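PDB 6Z5Y: lytic Polysaccharide Monooxygenase from Phytophthora infestans, which probably cleaves pectin oxidatively at a copper centre, as a secreted monooxygenase that drives infection of plants by this oomycete. Local coordinates for residues G39-F44 with V95-C100. Sequence-based numbering, arbitrary orientation.
Sequences GLLATF and VHAGPC. With CU (copper (II) ion), chain C.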
ATOM      1  N   GLY A  39      19.952  -0.722  -1.006  1.00 13.21           N
ATOM      2  CA  GLY A  39      20.258  -2.157  -0.908  1.00 12.99           C
ATOM      3  C   GLY A  39      19.015  -2.994  -0.658  1.00 12.83           C
ATOM      4  O   GLY A  39      18.904  -4.090  -1.208  1.00 13.88           O
ATOM      5  N   LEU A  40      18.086  -2.479   0.144  1.00 13.18           N
ATOM      6  CA  LEU A  40      16.828  -3.224   0.391  1.00 12.66           C
ATOM      7  C   LEU A  40      16.086  -3.392  -0.930  1.00 12.05           C
ATOM      8  O   LEU A  40      15.593  -4.477  -1.239  1.00 12.58           O
ATOM      9  CB  LEU A  40      15.938  -2.470   1.383  1.00 12.28           C
ATOM     10  CG  LEU A  40      16.475  -2.371   2.801  1.00 13.22           C
ATOM     11  CD1 LEU A  40      15.546  -1.540   3.680  1.00 14.06           C
ATOM     12  CD2 LEU A  40      16.672  -3.734   3.408  1.00 15.36           C
ATOM     13  N   LEU A  41      15.968  -2.311  -1.696  1.00 11.95           N
ATOM     14  CA  LEU A  41      15.222  -2.365  -2.975  1.00 12.36           C
ATOM     15  C   LEU A  41      15.937  -3.265  -3.984  1.00 12.55           C
ATOM     16  O   LEU A  41      15.269  -3.945  -4.756  1.00 13.12           O
ATOM     17  CB  LEU A  41      15.107  -0.948  -3.503  1.00 12.59           C
ATOM     18  CG  LEU A  41      14.122  -0.088  -2.712  1.00 11.68           C
ATOM     19  CD1 LEU A  41      14.320   1.376  -3.011  1.00 12.35           C
ATOM     20  CD2 LEU A  41      12.683  -0.478  -2.991  1.00 11.60           C
ATOM     21  N   ALA A  42      17.271  -3.207  -4.014  1.00 13.13           N
ATOM     22  CA  ALA A  42      18.021  -4.032  -4.981  1.00 13.89           C
ATOM     23  C   ALA A  42      17.879  -5.516  -4.641  1.00 13.92           C
ATOM     24  O   ALA A  42      17.744  -6.354  -5.560  1.00 14.32           O
ATOM     25  CB  ALA A  42      19.473  -3.586  -4.996  1.00 15.44           C
ATOM     26  N   THR A  43      17.867  -5.848  -3.348  1.00 13.56           N
ATOM     27  CA  THR A  43      17.676  -7.243  -2.898  1.00 14.31           C
ATOM     28  C   THR A  43      16.268  -7.701  -3.296  1.00 13.91           C
ATOM     29  O   THR A  43      16.106  -8.778  -3.852  1.00 14.04           O
ATOM     30  CB  THR A  43      17.908  -7.382  -1.395  1.00 14.97           C
ATOM     31  OG1 THR A  43      19.239  -6.946  -1.067  1.00 15.99           O
ATOM     32  CG2 THR A  43      17.690  -8.813  -0.950  1.00 16.25           C
ATOM     33  N   PHE A  44      15.283  -6.856  -3.080  1.00 13.31           N
ATOM     34  CA  PHE A  44      13.905  -7.183  -3.482  1.00 12.60           C
ATOM     35  C   PHE A  44      13.867  -7.462  -4.996  1.00 13.68           C
ATOM     36  O   PHE A  44      13.280  -8.460  -5.437  1.00 14.46           O
ATOM     37  CB  PHE A  44      12.983  -6.035  -3.064  1.00 12.09           C
ATOM     38  CG  PHE A  44      11.540  -6.352  -3.300  1.00 12.02           C
ATOM     39  CD1 PHE A  44      10.956  -6.164  -4.542  1.00 13.36           C
ATOM     40  CD2 PHE A  44      10.777  -6.855  -2.270  1.00 13.17           C
ATOM     41  CE1 PHE A  44       9.631  -6.489  -4.738  1.00 14.53           C
ATOM     42  CE2 PHE A  44       9.449  -7.178  -2.471  1.00 13.89           C
ATOM     43  CZ  PHE A  44       8.890  -7.016  -3.710  1.00 13.15           C
ATOM     44  N   VAL A  95       8.274   7.188   4.722  1.00 10.26           N
ATOM     45  CA  VAL A  95       9.640   7.142   5.288  1.00 10.95           C
ATOM     46  C   VAL A  95      10.221   5.758   5.238  1.00  9.73           C
ATOM     47  O   VAL A  95      11.267   5.575   5.845  1.00 11.02           O
ATOM     48  CB  VAL A  95       9.716   7.686   6.736  1.00 13.77           C
ATOM     49  CG1 VAL A  95       9.132   9.066   6.874  1.00 15.12           C
ATOM     50  CG2 VAL A  95       9.114   6.700   7.743  1.00 15.11           C
ATOM     51  N   HIS A  96       9.597   4.798   4.559  1.00  8.65           N
ATOM     52  CA  HIS A  96      10.203   3.476   4.347  1.00  9.11           C
ATOM     53  C   HIS A  96      10.231   3.178   2.866  1.00  8.81           C
ATOM     54  O   HIS A  96       9.265   3.501   2.173  1.00  9.26           O
ATOM     55  CB  HIS A  96       9.425   2.350   5.027  1.00  9.19           C
ATOM     56  CG  HIS A  96       9.023   2.650   6.432  1.00  9.80           C
ATOM     57  ND1 HIS A  96       9.925   2.906   7.441  1.00 11.40           N
ATOM     58  CD2 HIS A  96       7.811   2.662   7.013  1.00 10.36           C
ATOM     59  CE1 HIS A  96       9.255   3.116   8.564  1.00 12.42           C
ATOM     60  NE2 HIS A  96       7.959   2.953   8.342  1.00 10.76           N
ATOM     61  N   ALA A  97      11.308   2.558   2.407  1.00  9.07           N
ATOM     62  CA  ALA A  97      11.403   2.064   1.031  1.00  9.74           C
ATOM     63  C   ALA A  97      10.431   0.912   0.812  1.00  8.70           C
ATOM     64  O   ALA A  97      10.029   0.225   1.737  1.00  9.42           O
ATOM     65  CB  ALA A  97      12.790   1.618   0.722  1.00 10.72           C
ATOM     66  N   GLY A  98      10.086   0.681  -0.445  1.00  9.13           N
ATOM     67  CA  GLY A  98       9.390  -0.543  -0.869  1.00  8.71           C
ATOM     68  C   GLY A  98       8.205  -0.249  -1.776  1.00  8.41           C
ATOM     69  O   GLY A  98       7.766   0.902  -1.895  1.00  8.49           O
ATOM     70  N   PRO A  99       7.688  -1.296  -2.416  1.00  8.18           N
ATOM     71  CA  PRO A  99       6.654  -1.119  -3.421  1.00  8.20           C
ATOM     72  C   PRO A  99       5.272  -0.879  -2.805  1.00  7.94           C
ATOM     73  O   PRO A  99       4.932  -1.398  -1.739  1.00  7.93           O
ATOM     74  CB  PRO A  99       6.677  -2.465  -4.156  1.00  9.10           C
ATOM     75  CG  PRO A  99       7.144  -3.450  -3.096  1.00  9.19           C
ATOM     76  CD  PRO A  99       8.174  -2.678  -2.299  1.00  9.15           C
ATOM     77  N   CYS A 100       4.463  -0.144  -3.547  1.00  8.03           N
ATOM     78  CA  CYS A 100       3.072   0.068  -3.154  1.00  7.52           C
ATOM     79  C   CYS A 100       2.230   0.179  -4.407  1.00  7.62           C
ATOM     80  O   CYS A 100       2.721   0.360  -5.543  1.00  8.65           O
ATOM     81  CB  CYS A 100       2.885   1.232  -2.194  1.00  9.00           C
ATOM     82  SG  CYS A 100       2.755   2.866  -2.922  1.00  9.68           S
TER
HETATM   83 CU    CU C 201       6.543   3.100   9.622  1.00 12.29          CU
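Helix 36-47 packs through Leu-41 and Phe-44 against the loop that holds the copper ligand His-96 and leads into strand 100-104. Leu-41 straddles the Ala-97/Gly-98 junction with its two methyl groups: CD1 lies 4.0 Å from Ala-97 CB, while CD2 sits over the backbone next to it, 3.8 Å from Gly-98 N. With CG turned beside its own backbone N (chi1 -72°), the leucine carries this fork across to the loop. Gly-98 N is hydrogen-bonded to Asp-114 OD1, so the methyl packs beside a polar group that already has a partner. Gly-98, with a positive phi of 133°, takes a backbone shape readily open to glycine.

One helical turn on, Phe-44 has CG anti to its backbone N (chi1 -174°) and extends CZ to within 4.0 Å of Pro-99 CG, the ring and the pyrrolidine meeting at a slant. Trp-27 and Phe-53 also meet the phenyl ring, the latter edge-to-face. Within the helix, Thr-43 OG1 hydrogen-bonds back to Gly-39 O at 2.9 Å, on the opposite face of that carbonyl from Thr-43 N.

His-96 takes no part in the packing and binds copper through NE2 at 1.9 Å. His-1 N is a further ligand in this copper-binding, probably catalytic domain, consistent with the histidine brace characteristic of lytic polysaccharide monooxygenases.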